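Local coordinates for protein V-type ATPase 116 kDa subunit (Meiothermus ruber, PDB 3RRK) that forms the cytoplasmic N-terminal domain of subunit I, a homolog of subunit a, of a V-ATPase that probably pumps protons by a rotary mechanism, at residues R64-V69 and R273-A278; A105-V110 and A250-E255. One frame throughout, in Å; residues are numbered along the deposited sequence.

Contact 1 of 2, residues R64-V69 and R273-A278; sequences RWEAVV and RYKAVA
Trp65 and Tyr274 join two long helices of the elongated cytoplasmic N-terminal domain of subunit I, helix 56-79 and the C-terminal part of helix 224-281. The helices stand well apart here. The nearest CA atoms, those of Trp65 and Tyr274, are 9.3 Å from each other, so long side chains span the gap.

Two pairs do this. In the first, Trp65 and Tyr274 both point their CB toward the opposite helix. Their rings meet obliquely, with the tyrosine plane turned 39° from that of the indole five-membered ring. Touch is limited to one place, where Trp65 CD1 lies 4.0 Å from Tyr274 CE2. A water closes the polar end of the pair. It accepts from Trp65 NE1 at 3.0 Å, in the plane of the indole and at its edge. It donates to Tyr274 OH at 3.1 Å. The hydroxyl is also hydrogen-bonded to Glu61, one turn before Trp65 on the same helix. Tyr274 is thus tied to helix 56-79 both directly and through water.

The second pair is a salt bridge. Lys275 NZ donates to Glu66 OE2 at 3.0 Å and meets this oxygen nearly along its C-O axis. Glu66 reaches out with an extended chain, CD anti to CA (chi2 178°). The lysine chain bends at its last torsion, chi4 -79°, which turns the ammonium toward the carboxylate. The two side chains cross at about a right angle.

Trp65 is buried, packed also on Ala267 and Glu270 of helix 224-281 and on Leu94 of helix 94-138. Arg64 forms salt bridges with Glu95 and Glu98 of that third helix. Beyond Tyr274, Ala276 and Val277 touch strand 310-313 of the four-stranded sheet.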
loop_
_atom_site.group_PDB
_atom_site.type_symbol
_atom_site.label_atom_id
_atom_site.label_comp_id
_atom_site.label_asym_id
_atom_site.label_seq_id
_atom_site.Cartn_x
_atom_site.Cartn_y
_atom_site.Cartn_z
ATOM N N ARG A 64 -7.248 1.285 -20.063
ATOM C CA ARG A 64 -6.454 2.500 -19.811
ATOM C C ARG A 64 -7.089 3.442 -18.784
ATOM O O ARG A 64 -6.369 4.084 -17.997
ATOM C CB ARG A 64 -6.094 3.239 -21.120
ATOM C CG ARG A 64 -5.248 2.369 -22.067
ATOM C CD ARG A 64 -5.246 2.867 -23.511
ATOM N NE ARG A 64 -5.011 4.306 -23.581
ATOM C CZ ARG A 64 -5.095 5.005 -24.704
ATOM N NH1 ARG A 64 -5.412 4.392 -25.836
ATOM N NH2 ARG A 64 -4.861 6.308 -24.694
ATOM N N TRP A 65 -8.424 3.515 -18.773
ATOM C CA TRP A 65 -9.112 4.343 -17.777
ATOM C C TRP A 65 -8.996 3.753 -16.377
ATOM O O TRP A 65 -8.893 4.482 -15.393
ATOM C CB TRP A 65 -10.579 4.554 -18.150
ATOM C CG TRP A 65 -10.821 5.639 -19.127
ATOM C CD1 TRP A 65 -11.288 5.501 -20.401
ATOM C CD2 TRP A 65 -10.596 7.041 -18.930
ATOM N NE1 TRP A 65 -11.382 6.733 -21.009
ATOM C CE2 TRP A 65 -10.968 7.698 -20.126
ATOM C CE3 TRP A 65 -10.123 7.808 -17.856
ATOM C CZ2 TRP A 65 -10.876 9.082 -20.285
ATOM C CZ3 TRP A 65 -10.043 9.186 -18.007
ATOM C CH2 TRP A 65 -10.419 9.809 -19.217
ATOM N N GLU A 66 -9.015 2.425 -16.301
ATOM C CA GLU A 66 -8.802 1.734 -15.036
ATOM C C GLU A 66 -7.397 1.998 -14.496
ATOM O O GLU A 66 -7.204 2.160 -13.294
ATOM C CB GLU A 66 -9.037 0.243 -15.200
ATOM C CG GLU A 66 -10.487 -0.128 -15.473
ATOM C CD GLU A 66 -10.678 -1.623 -15.676
ATOM O OE1 GLU A 66 -9.788 -2.243 -16.317
ATOM O OE2 GLU A 66 -11.712 -2.163 -15.191
ATOM N N ALA A 67 -6.427 2.054 -15.403
ATOM C CA ALA A 67 -5.037 2.346 -15.055
ATOM C C ALA A 67 -4.924 3.787 -14.557
ATOM O O ALA A 67 -4.222 4.061 -13.580
ATOM C CB ALA A 67 -4.110 2.100 -16.266
ATOM N N VAL A 68 -5.620 4.708 -15.223
ATOM C CA VAL A 68 -5.743 6.058 -14.687
ATOM C C VAL A 68 -6.336 6.055 -13.270
ATOM O O VAL A 68 -5.798 6.685 -12.369
ATOM C CB VAL A 68 -6.593 6.973 -15.568
ATOM C CG1 VAL A 68 -6.678 8.342 -14.933
ATOM C CG2 VAL A 68 -6.024 7.068 -16.968
ATOM N N VAL A 69 -7.423 5.327 -13.058
ATOM C CA VAL A 69 -8.005 5.273 -11.719
ATOM C C VAL A 69 -6.978 4.786 -10.695
ATOM O O VAL A 69 -6.767 5.394 -9.650
ATOM C CB VAL A 69 -9.254 4.363 -11.657
ATOM C CG1 VAL A 69 -9.563 3.986 -10.215
ATOM C CG2 VAL A 69 -10.451 5.032 -12.322
ATOM N N ARG A 273 -19.000 3.922 -16.982
ATOM C CA ARG A 273 -19.680 4.102 -18.247
ATOM C C ARG A 273 -19.352 2.931 -19.166
ATOM O O ARG A 273 -20.241 2.333 -19.765
ATOM C CB ARG A 273 -19.247 5.433 -18.853
ATOM C CG ARG A 273 -19.786 5.763 -20.222
ATOM C CD ARG A 273 -19.328 7.167 -20.595
ATOM N NE ARG A 273 -19.459 8.069 -19.449
ATOM C CZ ARG A 273 -18.800 9.218 -19.311
ATOM N NH1 ARG A 273 -17.950 9.623 -20.247
ATOM N NH2 ARG A 273 -18.984 9.960 -18.226
ATOM N N TYR A 274 -18.074 2.588 -19.254
ATOM C CA TYR A 274 -17.649 1.479 -20.097
ATOM C C TYR A 274 -18.166 0.148 -19.601
ATOM O O TYR A 274 -18.626 -0.664 -20.390
ATOM C CB TYR A 274 -16.121 1.414 -20.199
ATOM C CG TYR A 274 -15.548 2.296 -21.274
ATOM C CD1 TYR A 274 -15.246 1.791 -22.532
ATOM C CD2 TYR A 274 -15.322 3.635 -21.036
ATOM C CE1 TYR A 274 -14.723 2.609 -23.520
ATOM C CE2 TYR A 274 -14.810 4.455 -22.006
ATOM C CZ TYR A 274 -14.507 3.945 -23.244
ATOM O OH TYR A 274 -13.984 4.787 -24.198
ATOM N N LYS A 275 -18.065 -0.093 -18.301
ATOM C CA LYS A 275 -18.542 -1.359 -17.751
ATOM C C LYS A 275 -20.058 -1.513 -17.959
ATOM O O LYS A 275 -20.525 -2.551 -18.441
ATOM C CB LYS A 275 -18.154 -1.529 -16.272
ATOM C CG LYS A 275 -16.679 -1.889 -16.042
ATOM C CD LYS A 275 -16.454 -2.575 -14.686
ATOM C CE LYS A 275 -14.975 -2.677 -14.301
ATOM N NZ LYS A 275 -14.212 -3.781 -14.979
ATOM N N ALA A 276 -20.817 -0.476 -17.613
ATOM C CA ALA A 276 -22.276 -0.493 -17.783
ATOM C C ALA A 276 -22.660 -1.062 -19.140
ATOM O O ALA A 276 -23.440 -2.011 -19.247
ATOM C CB ALA A 276 -22.843 0.912 -17.634
ATOM N N VAL A 277 -22.112 -0.458 -20.180
ATOM C CA VAL A 277 -22.319 -0.947 -21.527
ATOM C C VAL A 277 -21.971 -2.430 -21.666
ATOM O O VAL A 277 -22.727 -3.198 -22.266
ATOM C CB VAL A 277 -21.478 -0.142 -22.525
ATOM C CG1 VAL A 277 -21.640 -0.700 -23.929
ATOM C CG2 VAL A 277 -21.870 1.323 -22.460
ATOM N N ALA A 278 -20.833 -2.831 -21.109
ATOM C CA ALA A 278 -20.368 -4.214 -21.240
ATOM C C ALA A 278 -21.265 -5.193 -20.495
ATOM O O ALA A 278 -21.588 -6.267 -21.014
ATOM C CB ALA A 278 -18.922 -4.348 -20.771
HETATM O O HOH W 1 -12.549 7.444 -23.661
#

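Contact 2 of 2, residues A105-V110 and A250-E255; sequences ASRAEV and ARLSRE
Leu252 projects between Arg107 and Ala108 and meets each with a different methyl. Its CG is anti to the backbone N, and the fork at CG sends the two methyls to separate partners. Leu252 CD1 lies over one face of the Arg107 guanidinium, 3.0 Å above its plane and offset toward the rim. The distance from Leu252 CD1 to Arg107 NH1 is 3.3 Å. On the other branch, Leu252 CD2 comes within 3.8 Å of Ala108 CB. The two side chains of Arg107 and Leu252 run at a slant to each other.

The edge of the same guanidinium is used differently. Glu255 OE1 sits there, near the guanidinium plane, and forms a weak, long salt bridge with Arg107. The bond from Arg107 NH2 to Glu255 OE1 measures 3.4 Å, with an N-H...O angle of 160°. The carboxylate does not lie flat against the guanidinium: the planes are 67° apart. Arg107 points its CB toward the facing helix, and its chain bends at chi3 on the way to the guanidinium.

Leu252 and Ala108 are buried, while Glu255 is exposed at the margin. The two short helix segments run roughly antiparallel, at 151°, with axes 11.0 Å apart at closest approach. They belong to helix 94-138 and helix 224-281, the two long helices of the domain's central shaft. Helix 56-79 adjoins both: Ala105 touches Ser75, Ala108 touches Gln74, and Ser253 touches Val79.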
loop_
_atom_site.group_PDB
_atom_site.type_symbol
_atom_site.label_atom_id
_atom_site.label_comp_id
_atom_site.label_asym_id
_atom_site.label_seq_id
_atom_site.Cartn_x
_atom_site.Cartn_y
_atom_site.Cartn_z
ATOM N N ALA A 105 2.604 10.118 -11.221
ATOM C CA ALA A 105 2.488 8.808 -10.603
ATOM C C ALA A 105 3.862 8.148 -10.352
ATOM O O ALA A 105 4.078 7.504 -9.322
ATOM C CB ALA A 105 1.601 7.912 -11.445
ATOM N N SER A 106 4.786 8.309 -11.296
ATOM C CA SER A 106 6.134 7.789 -11.123
ATOM C C SER A 106 6.865 8.478 -9.968
ATOM O O SER A 106 7.522 7.831 -9.160
ATOM C CB SER A 106 6.929 7.925 -12.411
ATOM O OG SER A 106 6.544 6.912 -13.311
ATOM N N ARG A 107 6.749 9.791 -9.887
ATOM C CA ARG A 107 7.393 10.505 -8.804
ATOM C C ARG A 107 6.780 10.126 -7.480
ATOM O O ARG A 107 7.484 9.958 -6.497
ATOM C CB ARG A 107 7.320 12.012 -9.004
ATOM C CG ARG A 107 8.529 12.593 -9.714
ATOM C CD ARG A 107 8.237 14.005 -10.197
ATOM N NE ARG A 107 8.101 14.965 -9.101
ATOM C CZ ARG A 107 7.248 15.992 -9.101
ATOM N NH1 ARG A 107 6.421 16.183 -10.134
ATOM N NH2 ARG A 107 7.209 16.825 -8.062
ATOM N N ALA A 108 5.467 9.973 -7.445
ATOM C CA ALA A 108 4.833 9.682 -6.175
ATOM C C ALA A 108 5.257 8.285 -5.768
ATOM O O ALA A 108 5.529 8.018 -4.596
ATOM C CB ALA A 108 3.300 9.810 -6.257
ATOM N N GLU A 109 5.352 7.390 -6.736
ATOM C CA GLU A 109 5.690 6.020 -6.367
ATOM C C GLU A 109 7.052 5.959 -5.691
ATOM O O GLU A 109 7.224 5.290 -4.671
ATOM C CB GLU A 109 5.645 5.084 -7.564
ATOM C CG GLU A 109 5.589 3.614 -7.171
ATOM C CD GLU A 109 5.976 2.688 -8.317
ATOM O OE1 GLU A 109 6.483 3.193 -9.349
ATOM O OE2 GLU A 109 5.787 1.455 -8.185
ATOM N N VAL A 110 8.004 6.683 -6.268
ATOM C CA VAL A 110 9.383 6.718 -5.802
ATOM C C VAL A 110 9.477 7.428 -4.449
ATOM O O VAL A 110 10.007 6.885 -3.493
ATOM C CB VAL A 110 10.291 7.395 -6.872
ATOM C CG1 VAL A 110 11.584 7.902 -6.279
ATOM C CG2 VAL A 110 10.549 6.435 -8.030
ATOM N N ALA A 250 5.426 17.242 -0.382
ATOM C CA ALA A 250 4.647 18.476 -0.274
ATOM C C ALA A 250 4.583 19.200 -1.608
ATOM O O ALA A 250 3.513 19.568 -2.076
ATOM C CB ALA A 250 5.221 19.395 0.792
ATOM N N ARG A 251 5.737 19.400 -2.225
ATOM C CA ARG A 251 5.795 20.063 -3.521
ATOM C C ARG A 251 4.920 19.352 -4.556
ATOM O O ARG A 251 4.277 19.990 -5.378
ATOM C CB ARG A 251 7.241 20.178 -3.986
ATOM C CG ARG A 251 7.430 20.765 -5.367
ATOM C CD ARG A 251 8.913 20.946 -5.674
ATOM N NE ARG A 251 9.562 21.820 -4.693
ATOM C CZ ARG A 251 10.518 21.439 -3.842
ATOM N NH1 ARG A 251 10.968 20.186 -3.846
ATOM N NH2 ARG A 251 11.036 22.319 -2.991
ATOM N N LEU A 252 4.861 18.032 -4.496
ATOM C CA LEU A 252 4.054 17.297 -5.459
ATOM C C LEU A 252 2.556 17.505 -5.177
ATOM O O LEU A 252 1.743 17.583 -6.097
ATOM C CB LEU A 252 4.426 15.817 -5.452
ATOM C CG LEU A 252 3.763 14.952 -6.523
ATOM C CD1 LEU A 252 4.108 15.477 -7.888
ATOM C CD2 LEU A 252 4.165 13.489 -6.404
ATOM N N SER A 253 2.206 17.607 -3.900
ATOM C CA SER A 253 0.840 17.885 -3.504
ATOM C C SER A 253 0.379 19.268 -4.001
ATOM O O SER A 253 -0.670 19.417 -4.632
ATOM C CB SER A 253 0.715 17.823 -1.991
ATOM O OG SER A 253 -0.646 17.778 -1.608
ATOM N N ARG A 254 1.170 20.286 -3.717
ATOM C CA ARG A 254 0.820 21.623 -4.150
ATOM C C ARG A 254 0.735 21.722 -5.673
ATOM O O ARG A 254 -0.149 22.373 -6.211
ATOM C CB ARG A 254 1.813 22.640 -3.591
ATOM C CG ARG A 254 1.834 22.704 -2.074
ATOM C CD ARG A 254 2.600 23.926 -1.565
ATOM N NE ARG A 254 4.002 23.869 -1.961
ATOM C CZ ARG A 254 4.968 23.321 -1.229
ATOM N NH1 ARG A 254 4.686 22.788 -0.049
ATOM N NH2 ARG A 254 6.217 23.310 -1.679
ATOM N N GLU A 255 1.647 21.068 -6.376
ATOM C CA GLU A 255 1.680 21.203 -7.824
ATOM C C GLU A 255 0.584 20.397 -8.502
ATOM O O GLU A 255 0.076 20.779 -9.553
ATOM C CB GLU A 255 3.030 20.745 -8.363
ATOM C CG GLU A 255 4.209 21.614 -7.976
ATOM C CD GLU A 255 5.541 20.990 -8.384
ATOM O OE1 GLU A 255 5.570 19.756 -8.647
ATOM O OE2 GLU A 255 6.546 21.740 -8.441
#

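From the N terminus, the chain passes strands of the four-stranded sheet and enters helix 56-79, which gives the first segment of contact 1. It then turns into helix 94-138 and supplies 105-110 for contact 2. Next it builds the three-stranded sheet and its helices, and returns along helix 224-281. This return helix closes contact 2 first, at 250-255, and contact 1 later, at 273-278. The loop of contact 2 therefore lies wholly within that of contact 1. The centres are 25 Å apart and the contacts do not touch. Together they fasten helix 224-281 to helices 56-79 and 94-138, contact 1 lying nearer the four-stranded sheet.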